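Local coordinates for regulatory protein BlaR1 (Bacillus licheniformis, PDB 1NRF) that senses beta-lactam antibiotics at the cell surface through its penicillin-binding C-terminal domain, the part described here, and probably relays the signal across the membrane, at residues E20-F31 against E245-K254; V38-Y47 against P158-K166. All coordinates share one frame; numbering follows the deposited sequence.

Contact 1 (E20-F31 against E245-K254); sequences EYEDYSTFFDKF and EIALSILDKK
Ile250 and Ile246, one turn apart on the C-terminal helix, press methyl groups onto the rings of Tyr24 and Phe28, joining segments near both ends of a penicillin-binding, beta-lactamase-type fold. CG2 of Ile250 stands over the Tyr24 ring, 3.9 Å from its centroid; CG2 of Ile246 sits 3.8 Å from that of Phe28. Both are CH-pi contacts centred on a face. The other branch of each isoleucine reaches a further phenylalanine: Ile250 CG1 lies 3.7 Å from Phe27 CG, and Ile246 CG1 3.4 Å from Phe31 CD2. Lys253 methylenes pack at Phe27 CZ.

Where the helix ends, the contact turns polar. Lys254 NZ meets the syn lone pair of Glu22 OE2 at 2.5 Å in a salt bridge, with Glu20 more distant in the network.

In the second shell, the rings of Phe37 and Tyr50 meet Tyr24 and Phe28 respectively. An Asx turn precedes helix 25-29, Asp23 OD2 accepting from both N and OG of Ser25. On the opposing helix, a chi1 of 69° sets Ser249 OG between its backbone N and carbonyl carbon, turned back to Ile246 O at 2.8 Å, a carbonyl that also receives Ile250 N.

Contact 2 (V38-Y47 against P158-K166); sequences VLFNSNRKKY and PLEQVNILK
Val38 meets the first turn and a half of helix 158-166 with both of its methyls, a compact example of a helix laid on the face of a beta-sheet. The axes of strand 38-41 and the helix run 31° apart, 8.4 Å from each other at closest approach. With CG1 anti to the backbone N (chi1 -177°), that methyl packs against two helix residues, 3.8 Å from Val162 CG2 and 3.9 Å from Leu159 CD1, while CG2 turns to the ring of Pro158.

Two residues on, Phe40 faces the helix again. Its CB touches Val162 CG1 at 3.6 Å, and the far part of the ring reaches the methylenes of Lys166, where CE1 and Lys166 CD are 3.8 Å apart. The chain then reverses through a tight hairpin in which Asn41 OD1 accepts Arg44 N, an Asx motif, and Lys45 and Lys46 together face Asn41 as a G1 beta bulge. At its start, Ser42 OG is engaged by Thr225 O, with the amino end of Lys166 nearby.

Tyr47, on the returning strand, lays one ring face over CD2 of Phe40, which stands 3.4 Å above the centre of the plane. Its CE2 contacts Leu159 CD1 at 3.8 Å, and the Asn163 side chain lies at the ring edge, its amide plane turned 76° from the ring. The tyrosine hydroxyl is hydrogen-bonded to the backbone N of Leu14.

Branched aliphatic groups thus fill the middle, with the Tyr47 hydroxyl beside Asn163 and the Lys166 amino group near Ser42 set apart from this core. Most close pairs being carbon against carbon, the contact is probably held mainly by hydrophobic burial.

Contacts 1 and 2 illustrate how one sheet can be covered by helices on both sides: helix 239-253 packs on the face that carries Phe37, helix 158-170 on the face formed by Val38 and Phe40. Their centres lie 16 Å apart, yet neighbouring strands join them directly, since Glu20 N of contact 1 and Tyr47 O of contact 2 are 2.7 Å apart in a probable hydrogen bond. Neither contact contains Ser63, the serine probably acylated by the antibiotic. Contact 2 has the more direct connection to that region, because Gln161 OE1 hydrogen-bonds to Thr64 OG1, the residue following Ser63, whereas contact 1 lies away from it.

Contact 1 (E20-F31 against E245-K254)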
# COMPACT_ATOMS: atom_id res chain seq x y z
N GLU A 20 0.87 -2.63 21.88
CA GLU A 20 1.26 -3.96 22.36
C GLU A 20 2.39 -4.46 21.46
O GLU A 20 2.44 -4.15 20.27
CB GLU A 20 0.06 -4.91 22.27
CG GLU A 20 0.31 -6.31 22.80
CD GLU A 20 -0.90 -7.22 22.61
OE1 GLU A 20 -1.26 -7.50 21.44
OE2 GLU A 20 -1.50 -7.64 23.62
N TYR A 21 3.30 -5.24 22.02
CA TYR A 21 4.40 -5.76 21.24
C TYR A 21 4.39 -7.28 21.22
O TYR A 21 4.08 -7.91 22.22
CB TYR A 21 5.72 -5.24 21.80
CG TYR A 21 5.89 -3.75 21.63
CD1 TYR A 21 6.41 -3.22 20.44
CD2 TYR A 21 5.47 -2.86 22.62
CE1 TYR A 21 6.52 -1.85 20.25
CE2 TYR A 21 5.58 -1.48 22.42
CZ TYR A 21 6.10 -0.99 21.24
OH TYR A 21 6.20 0.36 21.04
N GLU A 22 4.72 -7.85 20.07
CA GLU A 22 4.76 -9.30 19.92
C GLU A 22 5.91 -9.72 19.03
O GLU A 22 6.49 -8.91 18.31
CB GLU A 22 3.45 -9.82 19.36
CG GLU A 22 2.32 -9.77 20.35
CD GLU A 22 1.04 -10.36 19.81
OE1 GLU A 22 1.08 -11.51 19.34
OE2 GLU A 22 -0.00 -9.67 19.87
N ASP A 23 6.24 -11.00 19.09
CA ASP A 23 7.34 -11.54 18.30
C ASP A 23 6.82 -12.44 17.19
O ASP A 23 6.14 -13.43 17.45
CB ASP A 23 8.29 -12.33 19.20
CG ASP A 23 9.57 -12.71 18.50
OD1 ASP A 23 10.38 -13.45 19.09
OD2 ASP A 23 9.77 -12.27 17.35
N TYR A 24 7.13 -12.09 15.94
CA TYR A 24 6.70 -12.87 14.80
C TYR A 24 7.89 -13.23 13.91
O TYR A 24 7.73 -13.58 12.75
CB TYR A 24 5.68 -12.09 13.99
CG TYR A 24 4.46 -11.68 14.77
CD1 TYR A 24 3.62 -12.64 15.35
CD2 TYR A 24 4.12 -10.34 14.92
CE1 TYR A 24 2.47 -12.26 16.05
CE2 TYR A 24 2.98 -9.96 15.61
CZ TYR A 24 2.16 -10.92 16.17
OH TYR A 24 1.03 -10.51 16.84
N SER A 25 9.08 -13.13 14.49
CA SER A 25 10.32 -13.45 13.80
C SER A 25 10.22 -14.69 12.91
O SER A 25 10.55 -14.64 11.72
CB SER A 25 11.45 -13.68 14.81
OG SER A 25 11.77 -12.50 15.50
N THR A 26 9.76 -15.79 13.49
CA THR A 26 9.63 -17.06 12.78
C THR A 26 8.82 -16.96 11.48
O THR A 26 9.09 -17.68 10.52
CB THR A 26 8.99 -18.14 13.70
OG1 THR A 26 7.81 -17.61 14.31
CG2 THR A 26 9.98 -18.56 14.78
N PHE A 27 7.84 -16.06 11.45
CA PHE A 27 7.04 -15.88 10.26
C PHE A 27 7.88 -15.19 9.19
O PHE A 27 7.71 -15.43 8.00
CB PHE A 27 5.79 -15.05 10.57
CG PHE A 27 4.79 -15.78 11.41
CD1 PHE A 27 4.03 -16.81 10.85
CD2 PHE A 27 4.62 -15.48 12.75
CE1 PHE A 27 3.12 -17.52 11.63
CE2 PHE A 27 3.72 -16.18 13.53
CZ PHE A 27 2.97 -17.20 12.98
N PHE A 28 8.79 -14.32 9.62
CA PHE A 28 9.68 -13.62 8.70
C PHE A 28 10.83 -14.55 8.30
O PHE A 28 11.29 -14.53 7.16
CB PHE A 28 10.23 -12.35 9.37
CG PHE A 28 9.22 -11.24 9.49
CD1 PHE A 28 9.31 -10.11 8.68
CD2 PHE A 28 8.17 -11.33 10.39
CE1 PHE A 28 8.38 -9.08 8.76
CE2 PHE A 28 7.22 -10.30 10.49
CZ PHE A 28 7.33 -9.18 9.67
N ASP A 29 11.26 -15.39 9.24
CA ASP A 29 12.34 -16.34 9.00
C ASP A 29 12.02 -17.30 7.86
O ASP A 29 12.90 -17.69 7.10
CB ASP A 29 12.60 -17.18 10.26
CG ASP A 29 13.04 -16.36 11.45
OD1 ASP A 29 12.98 -16.88 12.58
OD2 ASP A 29 13.45 -15.19 11.26
N LYS A 30 10.75 -17.68 7.76
CA LYS A 30 10.29 -18.61 6.72
C LYS A 30 10.62 -18.15 5.31
O LYS A 30 10.74 -18.96 4.39
CB LYS A 30 8.78 -18.85 6.82
CG LYS A 30 8.33 -19.56 8.10
CD LYS A 30 7.08 -20.41 7.87
CE LYS A 30 5.84 -19.58 7.49
NZ LYS A 30 5.25 -18.81 8.63
N PHE A 31 10.78 -16.84 5.13
CA PHE A 31 11.08 -16.27 3.83
C PHE A 31 12.47 -15.64 3.79
O PHE A 31 12.75 -14.80 2.94
CB PHE A 31 10.01 -15.25 3.46
CG PHE A 31 8.65 -15.86 3.27
CD1 PHE A 31 8.29 -16.42 2.05
CD2 PHE A 31 7.77 -15.97 4.35
CE1 PHE A 31 7.08 -17.08 1.90
CE2 PHE A 31 6.56 -16.63 4.21
CZ PHE A 31 6.21 -17.19 2.98
N GLU A 245 2.54 -12.80 1.97
CA GLU A 245 2.47 -14.12 2.59
C GLU A 245 2.75 -14.03 4.09
O GLU A 245 2.05 -14.65 4.88
CB GLU A 245 3.45 -15.09 1.92
CG GLU A 245 3.00 -15.55 0.54
CD GLU A 245 3.25 -17.04 0.30
OE1 GLU A 245 2.78 -17.86 1.14
OE2 GLU A 245 3.89 -17.40 -0.71
N ILE A 246 3.76 -13.26 4.47
CA ILE A 246 4.11 -13.10 5.88
C ILE A 246 2.94 -12.46 6.64
O ILE A 246 2.46 -13.00 7.64
CB ILE A 246 5.35 -12.21 6.04
CG1 ILE A 246 6.58 -12.94 5.48
CG2 ILE A 246 5.55 -11.86 7.51
CD1 ILE A 246 7.85 -12.09 5.44
N ALA A 247 2.48 -11.30 6.16
CA ALA A 247 1.37 -10.61 6.80
C ALA A 247 0.18 -11.54 6.96
O ALA A 247 -0.48 -11.55 7.99
CB ALA A 247 0.95 -9.39 5.97
N LEU A 248 -0.09 -12.31 5.91
CA LEU A 248 -1.21 -13.24 5.87
C LEU A 248 -1.10 -14.40 6.86
O LEU A 248 -2.09 -14.82 7.44
CB LEU A 248 -1.37 -13.77 4.44
CG LEU A 248 -2.61 -13.33 3.67
CD1 LEU A 248 -3.10 -11.96 4.11
CD2 LEU A 248 -2.28 -13.35 2.19
N SER A 249 0.11 -14.92 7.06
CA SER A 249 0.29 -16.01 8.01
C SER A 249 0.07 -15.43 9.40
O SER A 249 -0.60 -16.04 10.23
CB SER A 249 1.69 -16.60 7.90
OG SER A 249 2.67 -15.70 8.37
N ILE A 250 0.62 -14.25 9.64
CA ILE A 250 0.44 -13.61 10.94
C ILE A 250 -1.03 -13.28 11.16
O ILE A 250 -1.56 -13.51 12.24
CB ILE A 250 1.29 -12.33 11.08
CG1 ILE A 250 2.78 -12.69 10.98
CG2 ILE A 250 1.00 -11.62 12.41
CD1 ILE A 250 3.71 -11.50 11.06
N LEU A 251 -1.69 -12.76 10.14
CA LEU A 251 -3.12 -12.43 10.24
C LEU A 251 -3.94 -13.66 10.58
O LEU A 251 -4.89 -13.59 11.35
CB LEU A 251 -3.62 -11.84 8.92
CG LEU A 251 -3.91 -10.33 8.86
CD1 LEU A 251 -2.80 -9.56 9.52
CD2 LEU A 251 -4.08 -9.91 7.40
N ASP A 252 -3.57 -14.78 9.98
CA ASP A 252 -4.25 -16.05 10.18
C ASP A 252 -3.87 -16.64 11.53
O ASP A 252 -4.57 -17.51 12.06
CB ASP A 252 -3.88 -17.00 9.04
CG ASP A 252 -4.22 -18.44 9.35
OD1 ASP A 252 -3.37 -19.15 9.95
OD2 ASP A 252 -5.34 -18.86 9.01
N LYS A 253 -2.76 -16.17 12.09
CA LYS A 253 -2.29 -16.65 13.38
C LYS A 253 -3.10 -16.03 14.52
O LYS A 253 -3.33 -16.66 15.55
CB LYS A 253 -0.80 -16.30 13.55
CG LYS A 253 -0.16 -16.87 14.80
CD LYS A 253 -0.17 -18.39 14.78
CE LYS A 253 0.71 -18.95 15.88
NZ LYS A 253 0.83 -20.43 15.81
N LYS A 254 -3.52 -14.78 14.34
CA LYS A 254 -4.31 -14.10 15.36
C LYS A 254 -5.78 -14.19 15.00
O LYS A 254 -6.60 -13.42 15.50
CB LYS A 254 -3.89 -12.63 15.46
CG LYS A 254 -2.40 -12.44 15.72
CD LYS A 254 -2.11 -11.21 16.57
CE LYS A 254 -2.55 -11.44 18.01
NZ LYS A 254 -2.24 -10.30 18.92

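Contact 2 (V38-Y47 against P158-K166)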
# COMPACT_ATOMS: atom_id res chain seq x y z
N VAL A 38 2.78 -4.09 11.65
CA VAL A 38 1.93 -3.19 12.41
C VAL A 38 0.48 -3.56 12.14
O VAL A 38 0.05 -3.63 10.99
CB VAL A 38 2.11 -1.72 11.99
CG1 VAL A 38 1.25 -0.83 12.87
CG2 VAL A 38 3.57 -1.30 12.11
N LEU A 39 -0.26 -3.84 13.21
CA LEU A 39 -1.68 -4.15 13.09
C LEU A 39 -2.44 -3.17 14.00
O LEU A 39 -1.99 -2.86 15.10
CB LEU A 39 -1.96 -5.57 13.54
CG LEU A 39 -3.44 -5.93 13.67
CD1 LEU A 39 -4.02 -6.24 12.29
CD2 LEU A 39 -3.57 -7.14 14.59
N PHE A 40 -3.59 -2.68 13.53
CA PHE A 40 -4.39 -1.75 14.33
C PHE A 40 -5.84 -2.17 14.49
O PHE A 40 -6.58 -2.29 13.51
CB PHE A 40 -4.33 -0.34 13.74
CG PHE A 40 -5.11 0.69 14.53
CD1 PHE A 40 -6.32 1.20 14.05
CD2 PHE A 40 -4.65 1.13 15.78
CE1 PHE A 40 -7.05 2.13 14.79
CE2 PHE A 40 -5.37 2.05 16.52
CZ PHE A 40 -6.58 2.56 16.03
N ASN A 41 -6.24 -2.40 15.75
CA ASN A 41 -7.60 -2.79 16.09
C ASN A 41 -8.41 -1.52 16.38
O ASN A 41 -8.21 -0.86 17.40
CB ASN A 41 -7.59 -3.69 17.33
CG ASN A 41 -8.94 -4.33 17.61
OD1 ASN A 41 -9.99 -3.70 17.45
ND2 ASN A 41 -8.92 -5.59 18.04
N SER A 42 -9.32 -1.18 15.47
CA SER A 42 -10.14 0.03 15.60
C SER A 42 -10.94 0.10 16.89
O SER A 42 -10.89 1.10 17.61
CB SER A 42 -11.08 0.16 14.40
OG SER A 42 -10.37 0.22 13.18
N ASN A 43 -11.70 -0.96 17.16
CA ASN A 43 -12.53 -1.03 18.36
C ASN A 43 -11.71 -0.96 19.64
O ASN A 43 -12.07 -0.25 20.57
CB ASN A 43 -13.35 -2.32 18.37
CG ASN A 43 -14.40 -2.35 17.29
OD1 ASN A 43 -14.68 -1.33 16.66
ND2 ASN A 43 -15.00 -3.52 17.07
N ARG A 44 -10.62 -1.71 19.68
CA ARG A 44 -9.76 -1.73 20.85
C ARG A 44 -8.74 -0.61 20.82
O ARG A 44 -7.96 -0.44 21.77
CB ARG A 44 -9.04 -3.08 20.94
CG ARG A 44 -9.96 -4.29 21.10
CD ARG A 44 -10.58 -4.36 22.50
NE ARG A 44 -9.57 -4.54 23.55
CZ ARG A 44 -8.79 -5.61 23.66
NH1 ARG A 44 -8.89 -6.62 22.80
NH2 ARG A 44 -7.89 -5.68 24.64
N LYS A 45 -8.74 0.18 19.74
CA LYS A 45 -7.79 1.28 19.57
C LYS A 45 -6.42 0.76 20.01
O LYS A 45 -5.68 1.44 20.72
CB LYS A 45 -8.18 2.47 20.45
CG LYS A 45 -9.60 2.97 20.25
CD LYS A 45 -9.85 4.25 21.04
CE LYS A 45 -11.33 4.58 21.14
NZ LYS A 45 -12.00 4.85 19.82
N LYS A 46 -6.10 -0.46 19.59
CA LYS A 46 -4.83 -1.06 19.96
C LYS A 46 -3.93 -1.43 18.78
O LYS A 46 -4.38 -1.95 17.76
CB LYS A 46 -5.07 -2.33 20.78
CG LYS A 46 -3.78 -3.03 21.21
CD LYS A 46 -4.00 -4.52 21.45
CE LYS A 46 -5.15 -4.77 22.41
NZ LYS A 46 -4.93 -4.12 23.73
N TYR A 47 -2.65 -1.14 18.94
CA TYR A 47 -1.67 -1.48 17.93
C TYR A 47 -0.92 -2.70 18.42
O TYR A 47 -0.56 -2.79 19.60
CB TYR A 47 -0.62 -0.37 17.76
CG TYR A 47 -1.10 0.92 17.14
CD1 TYR A 47 -1.43 2.01 17.95
CD2 TYR A 47 -1.15 1.07 15.75
CE1 TYR A 47 -1.77 3.22 17.40
CE2 TYR A 47 -1.50 2.30 15.19
CZ TYR A 47 -1.80 3.37 16.02
OH TYR A 47 -2.09 4.60 15.49
N PRO A 158 5.92 1.87 8.12
CA PRO A 158 4.84 0.87 8.21
C PRO A 158 3.72 1.39 9.12
O PRO A 158 2.54 1.18 8.86
CB PRO A 158 5.55 -0.34 8.80
CG PRO A 158 6.92 -0.24 8.19
CD PRO A 158 7.25 1.24 8.30
N LEU A 159 4.10 2.08 10.19
CA LEU A 159 3.16 2.65 11.15
C LEU A 159 2.39 3.79 10.50
O LEU A 159 1.17 3.92 10.68
CB LEU A 159 3.92 3.17 12.38
CG LEU A 159 3.07 3.80 13.48
CD1 LEU A 159 2.06 2.79 13.99
CD2 LEU A 159 3.97 4.27 14.61
N GLU A 160 3.10 4.63 9.75
CA GLU A 160 2.46 5.74 9.05
C GLU A 160 1.47 5.20 8.02
O GLU A 160 0.39 5.75 7.83
CB GLU A 160 3.51 6.62 8.38
CG GLU A 160 4.13 7.67 9.30
CD GLU A 160 5.31 8.41 8.66
OE1 GLU A 160 5.68 9.48 9.18
OE2 GLU A 160 5.87 7.93 7.64
N GLN A 161 1.85 4.13 7.34
CA GLN A 161 0.99 3.51 6.35
C GLN A 161 -0.37 3.16 6.98
O GLN A 161 -1.42 3.53 6.44
CB GLN A 161 1.64 2.23 5.79
CG GLN A 161 2.87 2.43 4.92
CD GLN A 161 2.54 2.59 3.44
OE1 GLN A 161 3.36 2.28 2.57
NE2 GLN A 161 1.35 3.08 3.14
N VAL A 162 -0.35 2.46 8.11
CA VAL A 162 -1.57 2.06 8.82
C VAL A 162 -2.43 3.27 9.19
O VAL A 162 -3.63 3.29 8.92
CB VAL A 162 -1.26 1.24 10.12
CG1 VAL A 162 -2.50 1.18 11.02
CG2 VAL A 162 -0.80 -0.19 9.77
N ASN A 163 -1.81 4.29 9.78
CA ASN A 163 -2.57 5.47 10.18
C ASN A 163 -3.23 6.19 9.02
O ASN A 163 -4.38 6.61 9.13
CB ASN A 163 -1.70 6.45 10.99
CG ASN A 163 -1.25 5.87 12.33
OD1 ASN A 163 -1.94 5.05 12.93
ND2 ASN A 163 -0.10 6.31 12.80
N ILE A 164 -2.52 6.33 7.90
CA ILE A 164 -3.10 7.04 6.76
C ILE A 164 -4.10 6.14 6.01
O ILE A 164 -5.06 6.63 5.43
CB ILE A 164 -1.99 7.62 5.80
CG1 ILE A 164 -2.59 8.75 4.96
CG2 ILE A 164 -1.39 6.52 4.91
CD1 ILE A 164 -1.56 9.52 4.12
N LEU A 165 -3.88 4.83 6.05
CA LEU A 165 -4.82 3.90 5.41
C LEU A 165 -6.18 4.02 6.12
O LEU A 165 -7.22 3.91 5.47
CB LEU A 165 -4.32 2.46 5.50
CG LEU A 165 -3.58 1.87 4.29
CD1 LEU A 165 -2.95 0.53 4.67
CD2 LEU A 165 -4.55 1.68 3.14
N LYS A 166 -6.16 4.27 7.43
CA LYS A 166 -7.40 4.42 8.21
C LYS A 166 -8.07 5.74 7.84
O LYS A 166 -9.30 5.82 7.71
CB LYS A 166 -7.13 4.39 9.71
CG LYS A 166 -8.39 4.58 10.56
CD LYS A 166 -8.10 4.60 12.04
CE LYS A 166 -9.33 5.01 12.86
NZ LYS A 166 -10.43 4.00 12.87